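Local coordinates for protein acyl-CoA dehydrogenase FadE3 (PDB 4IV6) that binds dihydroflavine-adenine dinucleotide within a four-chain assembly whose subunits have the helix-sheet-helix build of the acyl-CoA dehydrogenase family, at residues F53-P58 / G64-P69; Q109-R114 / L188-P193; D147-N152 / D229-G234; V184-V189 / F235-K240. All blocks are in the same frame, centred on the assembly; numbering follows the deposited sequence. Where two conformers were deposited one is given.

Contact 1 (F53-P58 / G64-P69)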
loop_
_atom_site.group_PDB
_atom_site.type_symbol
_atom_site.label_atom_id
_atom_site.label_comp_id
_atom_site.label_asym_id
_atom_site.label_seq_id
_atom_site.Cartn_x
_atom_site.Cartn_y
_atom_site.Cartn_z
ATOM N N PHE B 53 -26.079 -25.039 12.739
ATOM C CA PHE B 53 -25.344 -25.406 13.924
ATOM C C PHE B 53 -24.874 -26.866 13.945
ATOM O O PHE B 53 -24.193 -27.268 14.898
ATOM C CB PHE B 53 -26.164 -25.037 15.172
ATOM C CG PHE B 53 -26.299 -23.558 15.358
ATOM C CD1 PHE B 53 -27.298 -22.856 14.732
ATOM C CD2 PHE B 53 -25.398 -22.868 16.132
ATOM C CE1 PHE B 53 -27.406 -21.474 14.872
ATOM C CE2 PHE B 53 -25.488 -21.491 16.280
ATOM C CZ PHE B 53 -26.490 -20.795 15.651
ATOM N N GLY B 54 -25.201 -27.639 12.901
ATOM C CA GLY B 54 -24.826 -29.050 12.786
ATOM C C GLY B 54 -23.947 -29.330 11.581
ATOM O O GLY B 54 -23.723 -30.476 11.221
ATOM N N LEU B 55 -23.420 -28.281 10.954
ATOM C CA LEU B 55 -22.643 -28.438 9.715
ATOM C C LEU B 55 -21.363 -29.249 9.877
ATOM O O LEU B 55 -20.843 -29.759 8.906
ATOM C CB LEU B 55 -22.284 -27.074 9.113
ATOM C CG LEU B 55 -23.438 -26.244 8.562
ATOM C CD1 LEU B 55 -22.968 -24.838 8.264
ATOM C CD2 LEU B 55 -24.025 -26.874 7.327
ATOM N N ALA B 56 -20.823 -29.335 11.084
ATOM C CA ALA B 56 -19.636 -30.141 11.295
ATOM C C ALA B 56 -19.898 -31.429 12.109
ATOM O O ALA B 56 -18.961 -32.084 12.541
ATOM C CB ALA B 56 -18.555 -29.304 11.960
ATOM N N ILE B 57 -21.157 -31.803 12.279
ATOM C CA ILE B 57 -21.514 -32.905 13.189
ATOM C C ILE B 57 -22.088 -34.098 12.411
ATOM O O ILE B 57 -23.213 -34.035 11.910
ATOM C CB ILE B 57 -22.497 -32.431 14.291
ATOM C CG1 ILE B 57 -21.826 -31.352 15.154
ATOM C CG2 ILE B 57 -22.938 -33.598 15.157
ATOM C CD1 ILE B 57 -22.738 -30.716 16.185
ATOM N N PRO B 58 -21.316 -35.193 12.312
ATOM C CA PRO B 58 -21.750 -36.346 11.524
ATOM C C PRO B 58 -22.666 -37.275 12.296
ATOM O O PRO B 58 -22.868 -37.102 13.494
ATOM C CB PRO B 58 -20.442 -37.068 11.244
ATOM C CG PRO B 58 -19.698 -36.860 12.516
ATOM C CD PRO B 58 -20.023 -35.454 12.958
ATOM N N GLY B 64 -25.170 -35.201 9.439
ATOM C CA GLY B 64 -24.034 -35.173 8.491
ATOM C C GLY B 64 -23.155 -33.900 8.503
ATOM O O GLY B 64 -23.642 -32.760 8.504
ATOM N N ALA B 65 -21.841 -34.129 8.516
ATOM C CA ALA B 65 -20.833 -33.090 8.418
ATOM C C ALA B 65 -20.587 -32.706 6.940
ATOM O O ALA B 65 -20.012 -33.536 6.209
ATOM C CB ALA B 65 -19.528 -33.605 9.026
ATOM N N VAL B 66 -20.960 -31.481 6.507
ATOM C CA VAL B 66 -20.670 -31.077 5.126
ATOM C C VAL B 66 -19.138 -30.974 4.923
ATOM O O VAL B 66 -18.369 -30.886 5.886
ATOM C CB VAL B 66 -21.363 -29.761 4.713
ATOM C CG1 VAL B 66 -22.898 -29.868 4.829
ATOM C CG2 VAL B 66 -20.852 -28.571 5.518
ATOM N N SER B 67 -18.692 -31.012 3.678
ATOM C CA SER B 67 -17.282 -30.810 3.407
ATOM C C SER B 67 -16.856 -29.387 3.854
ATOM O O SER B 67 -17.681 -28.488 3.986
ATOM C CB SER B 67 -17.028 -30.985 1.910
ATOM O OG SER B 67 -17.566 -29.890 1.171
ATOM N N MET B 68 -15.565 -29.192 4.062
ATOM C CA MET B 68 -15.050 -27.885 4.415
ATOM C C MET B 68 -15.258 -26.859 3.292
ATOM O O MET B 68 -15.618 -25.726 3.586
ATOM C CB MET B 68 -13.594 -27.945 4.835
ATOM C CG MET B 68 -13.025 -26.594 5.311
ATOM S SD MET B 68 -13.916 -25.811 6.680
ATOM C CE MET B 68 -13.332 -26.836 8.007
ATOM N N PRO B 69 -15.062 -27.238 2.020
ATOM C CA PRO B 69 -15.417 -26.258 0.989
ATOM C C PRO B 69 -16.886 -25.820 1.057
ATOM O O PRO B 69 -17.196 -24.651 0.834
ATOM C CB PRO B 69 -15.083 -26.983 -0.316
ATOM C CG PRO B 69 -13.966 -27.898 0.081
ATOM C CD PRO B 69 -14.351 -28.392 1.445
#
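L55 and V66 meet backbone to backbone: V66 N donates to L55 O at 3.0 Å, with a bent N-H...O angle of 134°. A65 adds a CA-H...O contact to that same oxygen, A65 CA lying 3.4 Å from L55 O. Nearer the bend of the loop, G64 N makes a weak bond to I57 O at 3.4 Å. Within the segment 53-58, G54 to I57 form a type I beta turn, closed by I57 N on G54 O. G64 has a positive phi (118°), a backbone shape suited to a residue without a side chain. The contact belongs to the helical N-terminal domain of the acyl-CoA dehydrogenase fold, in the connection between helix 41-50 and helix 68-81. Here the chain doubles back before S67, the N-cap residue of helix 68-81, whose OG is hydrogen-bonded to C70 N.

Beside the V66 N to L55 O bond the branched side chains of L55 and V66 cross at a slant. V66 CG2 stands between its own N and carbonyl carbon, which brings it 3.6 Å from L55 O and 4.0 Å from L55 CD2. L55 also packs on Y71 and V74 of helix 68-81, and V66 on Y71. On the more exposed side A65 CB packs 3.8 Å from A56 C and 4.2 Å from P58 CB. The CB of I57 points away from 64-69, and its side chain packs against helices 83-102 and 105-116.

Contact 2 (Q109-R114 / L188-P193)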
loop_
_atom_site.group_PDB
_atom_site.type_symbol
_atom_site.label_atom_id
_atom_site.label_comp_id
_atom_site.label_asym_id
_atom_site.label_seq_id
_atom_site.Cartn_x
_atom_site.Cartn_y
_atom_site.Cartn_z
ATOM N N GLN B 109 -21.668 -37.925 23.003
ATOM C CA GLN B 109 -23.058 -38.279 23.116
ATOM C C GLN B 109 -23.868 -37.296 23.948
ATOM O O GLN B 109 -25.026 -37.045 23.662
ATOM C CB GLN B 109 -23.190 -39.695 23.703
ATOM C CG GLN B 109 -24.581 -40.313 23.580
ATOM C CD GLN B 109 -25.159 -40.206 22.168
ATOM O OE1 GLN B 109 -24.462 -40.443 21.172
ATOM N NE2 GLN B 109 -26.434 -39.821 22.077
ATOM N N LYS B 110 -23.261 -36.750 24.993
ATOM C CA LYS B 110 -23.960 -35.808 25.858
ATOM C C LYS B 110 -24.315 -34.496 25.151
ATOM O O LYS B 110 -25.388 -33.939 25.381
ATOM C CB LYS B 110 -23.093 -35.496 27.061
ATOM C CG LYS B 110 -23.712 -34.455 27.962
ATOM C CD LYS B 110 -23.012 -34.399 29.280
ATOM C CE LYS B 110 -23.965 -33.776 30.270
ATOM N NZ LYS B 110 -23.283 -33.628 31.572
ATOM N N TYR B 111 -23.408 -34.009 24.307
ATOM C CA TYR B 111 -23.483 -32.649 23.767
ATOM C C TYR B 111 -23.794 -32.509 22.261
ATOM O O TYR B 111 -24.565 -31.629 21.875
ATOM C CB TYR B 111 -22.168 -31.928 24.062
ATOM C CG TYR B 111 -21.945 -31.653 25.530
ATOM C CD1 TYR B 111 -22.944 -31.038 26.322
ATOM C CD2 TYR B 111 -20.748 -31.970 26.134
ATOM C CE1 TYR B 111 -22.738 -30.790 27.676
ATOM C CE2 TYR B 111 -20.545 -31.725 27.484
ATOM C CZ TYR B 111 -21.535 -31.140 28.255
ATOM O OH TYR B 111 -21.299 -30.895 29.595
ATOM N N LEU B 112 -23.184 -33.353 21.416
ATOM C CA LEU B 112 -23.280 -33.187 19.958
ATOM C C LEU B 112 -24.678 -33.293 19.349
ATOM O O LEU B 112 -24.977 -32.525 18.417
ATOM C CB LEU B 112 -22.308 -34.114 19.210
ATOM C CG LEU B 112 -20.822 -33.811 19.385
ATOM C CD1 LEU B 112 -19.976 -34.785 18.586
ATOM C CD2 LEU B 112 -20.496 -32.387 18.961
ATOM N N PRO B 113 -25.543 -34.192 19.866
ATOM C CA PRO B 113 -26.890 -34.214 19.284
ATOM C C PRO B 113 -27.691 -32.915 19.470
ATOM O O PRO B 113 -28.308 -32.442 18.519
ATOM C CB PRO B 113 -27.559 -35.424 19.979
ATOM C CG PRO B 113 -26.413 -36.326 20.314
ATOM C CD PRO B 113 -25.337 -35.342 20.768
ATOM N N ARG B 114 -27.648 -32.313 20.655
ATOM C CA ARG B 114 -28.337 -31.054 20.871
ATOM C C ARG B 114 -27.590 -29.872 20.256
ATOM O O ARG B 114 -28.201 -28.871 19.904
ATOM C CB ARG B 114 -28.557 -30.796 22.345
ATOM C CG ARG B 114 -29.614 -31.674 22.985
ATOM C CD ARG B 114 -29.683 -31.329 24.459
ATOM N NE ARG B 114 -28.470 -31.772 25.152
ATOM C CZ ARG B 114 -27.940 -31.182 26.223
ATOM N NH1 ARG B 114 -26.836 -31.692 26.790
ATOM N NH2 ARG B 114 -28.494 -30.080 26.726
ATOM N N LEU B 188 -15.016 -28.365 29.373
ATOM C CA LEU B 188 -16.332 -28.087 28.831
ATOM C C LEU B 188 -17.219 -27.697 30.007
ATOM O O LEU B 188 -17.641 -28.527 30.751
ATOM C CB LEU B 188 -16.895 -29.329 28.128
ATOM C CG LEU B 188 -15.956 -29.941 27.084
ATOM C CD1 LEU B 188 -16.502 -31.241 26.555
ATOM C CD2 LEU B 188 -15.764 -28.957 25.966
ATOM N N VAL B 189 -17.481 -26.414 30.152
ATOM C CA VAL B 189 -18.144 -25.843 31.315
ATOM C C VAL B 189 -19.576 -25.441 30.996
ATOM O O VAL B 189 -19.817 -24.639 30.090
ATOM C CB VAL B 189 -17.372 -24.580 31.741
ATOM C CG1 VAL B 189 -18.000 -23.925 32.968
ATOM C CG2 VAL B 189 -15.926 -24.974 32.020
ATOM N N GLU B 190 -20.511 -25.987 31.756
ATOM C CA GLU B 190 -21.889 -25.548 31.712
ATOM C C GLU B 190 -22.115 -24.329 32.637
ATOM O O GLU B 190 -21.239 -23.935 33.408
ATOM C CB GLU B 190 -22.831 -26.707 32.111
ATOM C CG GLU B 190 -22.609 -27.946 31.268
ATOM C CD GLU B 190 -23.574 -29.078 31.596
ATOM O OE1 GLU B 190 -24.372 -28.970 32.542
ATOM O OE2 GLU B 190 -23.533 -30.076 30.899
ATOM N N LYS B 191 -23.299 -23.748 32.549
ATOM C CA LYS B 191 -23.662 -22.582 33.350
ATOM C C LYS B 191 -23.933 -22.953 34.833
ATOM O O LYS B 191 -25.071 -22.993 35.280
ATOM C CB LYS B 191 -24.865 -21.876 32.722
ATOM C CG LYS B 191 -24.612 -21.267 31.336
ATOM C CD LYS B 191 -23.691 -20.063 31.405
ATOM C CE LYS B 191 -23.183 -19.611 30.038
ATOM N NZ LYS B 191 -24.253 -19.010 29.216
ATOM N N VAL B 192 -22.863 -23.210 35.578
ATOM C CA VAL B 192 -22.921 -23.644 36.955
ATOM C C VAL B 192 -22.866 -22.447 37.929
ATOM O O VAL B 192 -22.483 -21.339 37.536
ATOM C CB VAL B 192 -21.761 -24.607 37.262
ATOM C CG1 VAL B 192 -21.846 -25.806 36.334
ATOM C CG2 VAL B 192 -20.411 -23.910 37.112
ATOM N N PRO B 193 -23.259 -22.671 39.191
ATOM C CA PRO B 193 -23.131 -21.621 40.187
ATOM C C PRO B 193 -21.682 -21.125 40.251
ATOM O O PRO B 193 -20.761 -21.925 40.215
ATOM C CB PRO B 193 -23.583 -22.314 41.497
ATOM C CG PRO B 193 -24.579 -23.334 41.020
ATOM C CD PRO B 193 -23.966 -23.850 39.728
HETATM O O HOH W 1 -18.960 -30.921 30.562
HETATM O O HOH W 2 -26.029 -30.848 29.668
#
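At the boundary between the N-terminal and middle domains of the acyl-CoA dehydrogenase fold, where helix 105-116 lies against strand 184-190, Y111 reaches across to E190. Its hydroxyl donates to E190 OE2 at 2.7 Å, on the anti side and 22° out of the carboxylate plane. Ring and carboxylate are turned 75° apart, and OE2 sits at the ring edge. Y111 OH also accepts from a water, at an unusually short and therefore doubtful 2.5 Å, and the same water donates to L188 O, linking the tyrosine to the strand backbone. L188 CD1 approaches the ring obliquely, 4.2 Å from Y111 CE2.

K110 runs past its neighbour: with CG anti to the backbone N (chi1 176°), that carbon lies over the centre of the Y111 ring, and the extended chain carries NZ to a long salt bridge, 3.6 Å from E190 OE2. This gathering of donors and charge would probably keep E190 ionised. R114 joins indirectly, through a second water that donates to E190 OE2 and accepts from R114 NH1. That same nitrogen turns back on its own helix, R114 NH1 donating to K110 O at 3.0 Å.

Contact 3 (D147-N152 / D229-G234)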
loop_
_atom_site.group_PDB
_atom_site.type_symbol
_atom_site.label_atom_id
_atom_site.label_comp_id
_atom_site.label_asym_id
_atom_site.label_seq_id
_atom_site.Cartn_x
_atom_site.Cartn_y
_atom_site.Cartn_z
ATOM N N ASP B 147 -13.769 -34.972 43.079
ATOM C CA ASP B 147 -14.130 -35.226 41.697
ATOM C C ASP B 147 -14.657 -34.011 40.989
ATOM O O ASP B 147 -15.348 -34.150 39.988
ATOM C CB ASP B 147 -15.143 -36.350 41.607
ATOM C CG ASP B 147 -14.611 -37.650 42.193
ATOM O OD1 ASP B 147 -13.442 -38.024 41.915
ATOM O OD2 ASP B 147 -15.374 -38.276 42.940
ATOM N N ASP B 148 -14.303 -32.826 41.497
ATOM C CA ASP B 148 -14.579 -31.560 40.828
ATOM C C ASP B 148 -13.297 -30.834 40.452
ATOM O O ASP B 148 -12.254 -31.014 41.068
ATOM C CB ASP B 148 -15.374 -30.593 41.731
ATOM C CG ASP B 148 -16.816 -31.017 41.950
ATOM O OD1 ASP B 148 -17.465 -31.644 41.045
ATOM O OD2 ASP B 148 -17.311 -30.673 43.056
ATOM N N TYR B 149 -13.411 -29.988 39.441
ATOM C CA TYR B 149 -12.512 -28.858 39.284
ATOM C C TYR B 149 -13.193 -27.644 39.915
ATOM O O TYR B 149 -14.401 -27.467 39.772
ATOM C CB TYR B 149 -12.214 -28.566 37.817
ATOM C CG TYR B 149 -11.323 -29.577 37.128
ATOM C CD1 TYR B 149 -9.978 -29.690 37.439
ATOM C CD2 TYR B 149 -11.824 -30.377 36.114
ATOM C CE1 TYR B 149 -9.159 -30.592 36.759
ATOM C CE2 TYR B 149 -11.017 -31.280 35.444
ATOM C CZ TYR B 149 -9.690 -31.382 35.764
ATOM O OH TYR B 149 -8.922 -32.297 35.063
ATOM N N VAL B 150 -12.399 -26.842 40.614
ATOM C CA VAL B 150 -12.807 -25.559 41.114
ATOM C C VAL B 150 -12.150 -24.491 40.262
ATOM O O VAL B 150 -10.924 -24.363 40.248
ATOM C CB VAL B 150 -12.400 -25.339 42.569
ATOM C CG1 VAL B 150 -12.991 -24.027 43.060
ATOM C CG2 VAL B 150 -12.875 -26.510 43.433
ATOM N N ILE B 151 -12.998 -23.724 39.579
ATOM C CA ILE B 151 -12.561 -22.700 38.632
ATOM C C ILE B 151 -12.650 -21.300 39.236
ATOM O O ILE B 151 -13.714 -20.885 39.754
ATOM C CB ILE B 151 -13.412 -22.748 37.340
ATOM C CG1 ILE B 151 -13.455 -24.163 36.746
ATOM C CG2 ILE B 151 -12.886 -21.789 36.295
ATOM C CD1 ILE B 151 -14.460 -24.328 35.613
ATOM N N ASN B 152 -11.524 -20.570 39.114
ATOM C CA ASN B 152 -11.437 -19.175 39.468
ATOM C C ASN B 152 -10.738 -18.363 38.400
ATOM O O ASN B 152 -9.700 -18.774 37.879
ATOM C CB ASN B 152 -10.642 -19.037 40.773
ATOM C CG ASN B 152 -11.442 -19.468 41.970
ATOM O OD1 ASN B 152 -12.367 -18.773 42.364
ATOM N ND2 ASN B 152 -11.105 -20.632 42.553
ATOM N N ASP B 229 -8.733 -37.278 27.808
ATOM C CA ASP B 229 -8.389 -38.056 28.995
ATOM C C ASP B 229 -7.286 -37.437 29.839
ATOM O O ASP B 229 -7.204 -37.757 31.006
ATOM C CB ASP B 229 -7.951 -39.474 28.614
ATOM C CG ASP B 229 -9.043 -40.258 27.930
ATOM O OD1 ASP B 229 -10.226 -40.071 28.252
ATOM O OD2 ASP B 229 -8.707 -41.063 27.060
ATOM N N ASP B 230 -6.447 -36.570 29.258
ATOM C CA ASP B 230 -5.248 -36.066 29.938
ATOM C C ASP B 230 -5.246 -34.550 29.998
ATOM O O ASP B 230 -5.588 -33.886 29.019
ATOM C CB ASP B 230 -3.984 -36.489 29.197
ATOM C CG ASP B 230 -3.898 -37.985 28.990
ATOM O OD1 ASP B 230 -3.672 -38.716 29.962
ATOM O OD2 ASP B 230 -4.072 -38.406 27.840
ATOM N N GLU B 231 -4.872 -34.018 31.162
ATOM C CA GLU B 231 -4.608 -32.593 31.337
ATOM C C GLU B 231 -3.354 -32.185 30.592
ATOM O O GLU B 231 -2.477 -33.020 30.346
ATOM C CB GLU B 231 -4.425 -32.271 32.821
ATOM C CG GLU B 231 -5.678 -32.545 33.641
ATOM C CD GLU B 231 -5.478 -32.277 35.112
ATOM O OE1 GLU B 231 -4.304 -32.078 35.503
ATOM O OE2 GLU B 231 -6.490 -32.252 35.862
ATOM N N GLY B 232 -3.270 -30.908 30.232
ATOM C CA GLY B 232 -2.070 -30.363 29.661
ATOM C C GLY B 232 -1.937 -30.395 28.151
ATOM O O GLY B 232 -0.818 -30.208 27.639
ATOM N N ARG B 233 -3.048 -30.613 27.437
ATOM C CA ARG B 233 -3.039 -30.664 25.978
ATOM C C ARG B 233 -3.848 -29.557 25.319
ATOM O O ARG B 233 -4.109 -29.581 24.084
ATOM C CB ARG B 233 -3.601 -31.995 25.527
ATOM C CG ARG B 233 -2.818 -33.146 26.108
ATOM C CD ARG B 233 -3.081 -34.419 25.375
ATOM N NE ARG B 233 -2.186 -35.446 25.890
ATOM C CZ ARG B 233 -1.901 -36.578 25.273
ATOM N NH1 ARG B 233 -2.444 -36.875 24.096
ATOM N NH2 ARG B 233 -1.062 -37.429 25.848
ATOM N N GLY B 234 -4.231 -28.585 26.136
ATOM C CA GLY B 234 -5.048 -27.486 25.689
ATOM C C GLY B 234 -4.534 -26.743 24.473
ATOM O O GLY B 234 -5.298 -26.510 23.555
#
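Y149 and E231 point at each other from facing backbones and meet only at their ends, bridging chains whose nearest CA atoms, Y149 CA and E231 CA, are 11.8 Å apart. The tyrosine hydroxyl donates to the carboxylate, Y149 OH lying 2.6 Å from E231 OE2. That oxygen uses its anti lone pair, directed away from its partner OE1, and it stays in the plane of the ring at the edge, 3.3 Å from Y149 CE1. The two flat groups are neither coplanar nor crossed: their planes are 39° apart. E231 spans its share of the distance with a straight chain (chi2 178°), while Y149 sends its ring off the strand with CG anti to the carbonyl carbon (chi1 -72°).

The bond joins two parts of the acyl-CoA dehydrogenase fold. Y149 belongs to strand 148-159 in the antiparallel sheet of the middle domain; E231 lies in the linker that leads from strand 219-222 into helix 234-270, the first long helix of the C-terminal bundle. The tyrosine side chain touches V221, L187 and T173, and T173 also touches E231. R144 gives E231 OE2 a second, long and weak ionic partner, which together with the hydroxyl probably stabilises the negative charge. Just beyond E231, G232 N is hydrogen-bonded to S185 OG, which places the linker against strand 184-190, and R233 then occupies the N-cap position of helix 234-270.

Contact 4 (V184-V189 / F235-K240)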
loop_
_atom_site.group_PDB
_atom_site.type_symbol
_atom_site.label_atom_id
_atom_site.label_comp_id
_atom_site.label_asym_id
_atom_site.label_seq_id
_atom_site.Cartn_x
_atom_site.Cartn_y
_atom_site.Cartn_z
ATOM N N VAL B 184 -1.884 -26.295 30.837
ATOM C CA VAL B 184 -3.107 -25.706 30.250
ATOM C C VAL B 184 -3.981 -26.762 29.612
ATOM O O VAL B 184 -3.494 -27.567 28.809
ATOM C CB VAL B 184 -2.749 -24.621 29.208
ATOM C CG1 VAL B 184 -3.975 -24.116 28.485
ATOM C CG2 VAL B 184 -2.089 -23.438 29.916
ATOM N N SER B 185 -5.267 -26.742 29.952
ATOM C CA SER B 185 -6.234 -27.703 29.469
ATOM C C SER B 185 -7.478 -26.985 29.014
ATOM O O SER B 185 -7.620 -25.780 29.217
ATOM C CB SER B 185 -6.616 -28.691 30.586
ATOM O OG SER B 185 -5.453 -29.267 31.156
ATOM N N ILE B 186 -8.384 -27.731 28.403
ATOM C CA ILE B 186 -9.681 -27.207 28.031
ATOM C C ILE B 186 -10.757 -27.986 28.778
ATOM O O ILE B 186 -10.733 -29.216 28.795
ATOM C CB ILE B 186 -9.888 -27.304 26.528
ATOM C CG1 ILE B 186 -8.917 -26.353 25.795
ATOM C CG2 ILE B 186 -11.339 -26.985 26.173
ATOM C CD1 ILE B 186 -8.918 -26.551 24.284
ATOM N N LEU B 187 -11.667 -27.266 29.423
ATOM C CA LEU B 187 -12.777 -27.865 30.136
ATOM C C LEU B 187 -14.067 -27.435 29.467
ATOM O O LEU B 187 -14.193 -26.279 29.030
ATOM C CB LEU B 187 -12.806 -27.430 31.613
ATOM C CG LEU B 187 -11.581 -27.634 32.526
ATOM C CD1 LEU B 187 -11.949 -27.310 33.977
ATOM C CD2 LEU B 187 -11.008 -29.017 32.452
ATOM N N LEU B 188 -15.016 -28.365 29.373
ATOM C CA LEU B 188 -16.332 -28.087 28.831
ATOM C C LEU B 188 -17.219 -27.697 30.007
ATOM O O LEU B 188 -17.641 -28.527 30.751
ATOM C CB LEU B 188 -16.895 -29.329 28.128
ATOM C CG LEU B 188 -15.956 -29.941 27.084
ATOM C CD1 LEU B 188 -16.502 -31.241 26.555
ATOM C CD2 LEU B 188 -15.764 -28.957 25.966
ATOM N N VAL B 189 -17.481 -26.414 30.152
ATOM C CA VAL B 189 -18.144 -25.843 31.315
ATOM C C VAL B 189 -19.576 -25.441 30.996
ATOM O O VAL B 189 -19.817 -24.639 30.090
ATOM C CB VAL B 189 -17.372 -24.580 31.741
ATOM C CG1 VAL B 189 -18.000 -23.925 32.968
ATOM C CG2 VAL B 189 -15.926 -24.974 32.020
ATOM N N PHE B 235 -3.251 -26.370 24.464
ATOM C CA PHE B 235 -2.676 -25.651 23.323
ATOM C C PHE B 235 -2.659 -26.492 22.049
ATOM O O PHE B 235 -3.017 -26.012 20.979
ATOM C CB PHE B 235 -1.271 -25.102 23.635
ATOM C CG PHE B 235 -1.288 -23.867 24.514
ATOM C CD1 PHE B 235 -1.968 -22.728 24.122
ATOM C CD2 PHE B 235 -0.660 -23.865 25.753
ATOM C CE1 PHE B 235 -2.017 -21.605 24.956
ATOM C CE2 PHE B 235 -0.694 -22.750 26.572
ATOM C CZ PHE B 235 -1.363 -21.613 26.180
ATOM N N ALA B 236 -2.274 -27.754 22.169
ATOM C CA ALA B 236 -2.267 -28.645 21.023
ATOM C C ALA B 236 -3.667 -28.794 20.449
ATOM O O ALA B 236 -3.866 -28.737 19.230
ATOM C CB ALA B 236 -1.714 -30.007 21.429
ATOM N N GLN B 237 -4.649 -28.975 21.327
ATOM C CA GLN B 237 -6.042 -29.110 20.905
ATOM C C GLN B 237 -6.528 -27.830 20.232
ATOM O O GLN B 237 -7.115 -27.908 19.146
ATOM C CB GLN B 237 -6.943 -29.443 22.079
ATOM C CG GLN B 237 -6.691 -30.819 22.699
ATOM C CD GLN B 237 -7.355 -30.975 24.054
ATOM O OE1 GLN B 237 -7.720 -30.002 24.710
ATOM N NE2 GLN B 237 -7.521 -32.216 24.474
ATOM N N MET B 238 -6.267 -26.679 20.849
ATOM C CA MET B 238 -6.666 -25.415 20.238
ATOM C C MET B 238 -6.029 -25.223 18.857
ATOM O O MET B 238 -6.716 -24.831 17.932
ATOM C CB MET B 238 -6.367 -24.225 21.135
ATOM C CG MET B 238 -7.184 -23.002 20.770
ATOM S SD MET B 238 -8.946 -23.402 20.723
ATOM C CE MET B 238 -9.274 -23.399 18.980
ATOM N N MET B 239 -4.746 -25.532 18.693
ATOM C CA MET B 239 -4.128 -25.414 17.360
ATOM C C MET B 239 -4.952 -26.112 16.292
ATOM O O MET B 239 -5.146 -25.594 15.204
ATOM C CB MET B 239 -2.728 -26.011 17.342
ATOM C CG MET B 239 -1.609 -25.000 17.500
ATOM S SD MET B 239 -0.025 -25.884 17.466
ATOM C CE MET B 239 0.030 -26.399 15.752
ATOM N N LYS B 240 -5.450 -27.296 16.632
ATOM C CA LYS B 240 -6.230 -28.112 15.730
ATOM C C LYS B 240 -7.605 -27.474 15.466
ATOM O O LYS B 240 -8.066 -27.391 14.323
ATOM C CB LYS B 240 -6.323 -29.517 16.345
ATOM C CG LYS B 240 -6.380 -30.651 15.382
ATOM C CD LYS B 240 -5.210 -30.702 14.415
ATOM C CE LYS B 240 -5.748 -31.226 13.089
ATOM N NZ LYS B 240 -4.709 -31.384 12.038
HETATM O O HOH W 3 -1.361 -27.140 26.763
HETATM O O HOH W 4 -8.038 -30.446 27.357
#
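V184 opens the contact by laying its branches against the F235 ring: CG1 stands over one face, displaced toward the rim, while V184 CG2 is 3.7 Å from F235 CE2. A water lies between the valine backbone and the helix, 3.0 Å from V184 O and accepting from F235 N. S185 turns its CB away from the helix, and its OG is hydrogen-bonded to T173 OG1.

I186 faces the helix again, its side chain lying alongside that of Q237 and running the opposite way. I186 CD1 comes 3.7 Å from Q237 OE1 and 4.1 Å from Q237 CB. CG1 anti to the carbonyl carbon (chi1 -67°) and an extended chi2 send CD1 out toward the helix. A second water accepts from I186 N at 2.9 Å and lies 2.7 Å from Q237 OE1. Q237 NE2 bonds to L227 O, which probably sets which way round the buried amide lies.

The axes of the two short segments pass 8.2 Å apart, their directions 65° apart. They meet through the V184-F235 apolar pair, I186 against Q237, and two waters, at the seam where the middle beta domain of an acyl-CoA dehydrogenase rests on the first long helix of its C-terminal bundle.

Followed from the N terminus, the chain first closes a short loop at contact 1, wholly within the N-terminal helical domain and finished before any other contact opens. I57 CD1 nevertheless packs on L112 O, joining contact 1 to contact 2. From 109-114 the chain runs through the middle domain to 188-193, closing a much longer loop. Contact 3 opens inside it at 147-152 and closes beyond it at 229-234, so contacts 2 and 3 cross. Contact 4 begins on the strand where contact 2 ends, sharing L188 and V189, and crosses contact 3. Strand 184-190 thereby links the N-terminal helices to helix 234-270, while G234 N probably bonds to V184 O between contacts 3 and 4.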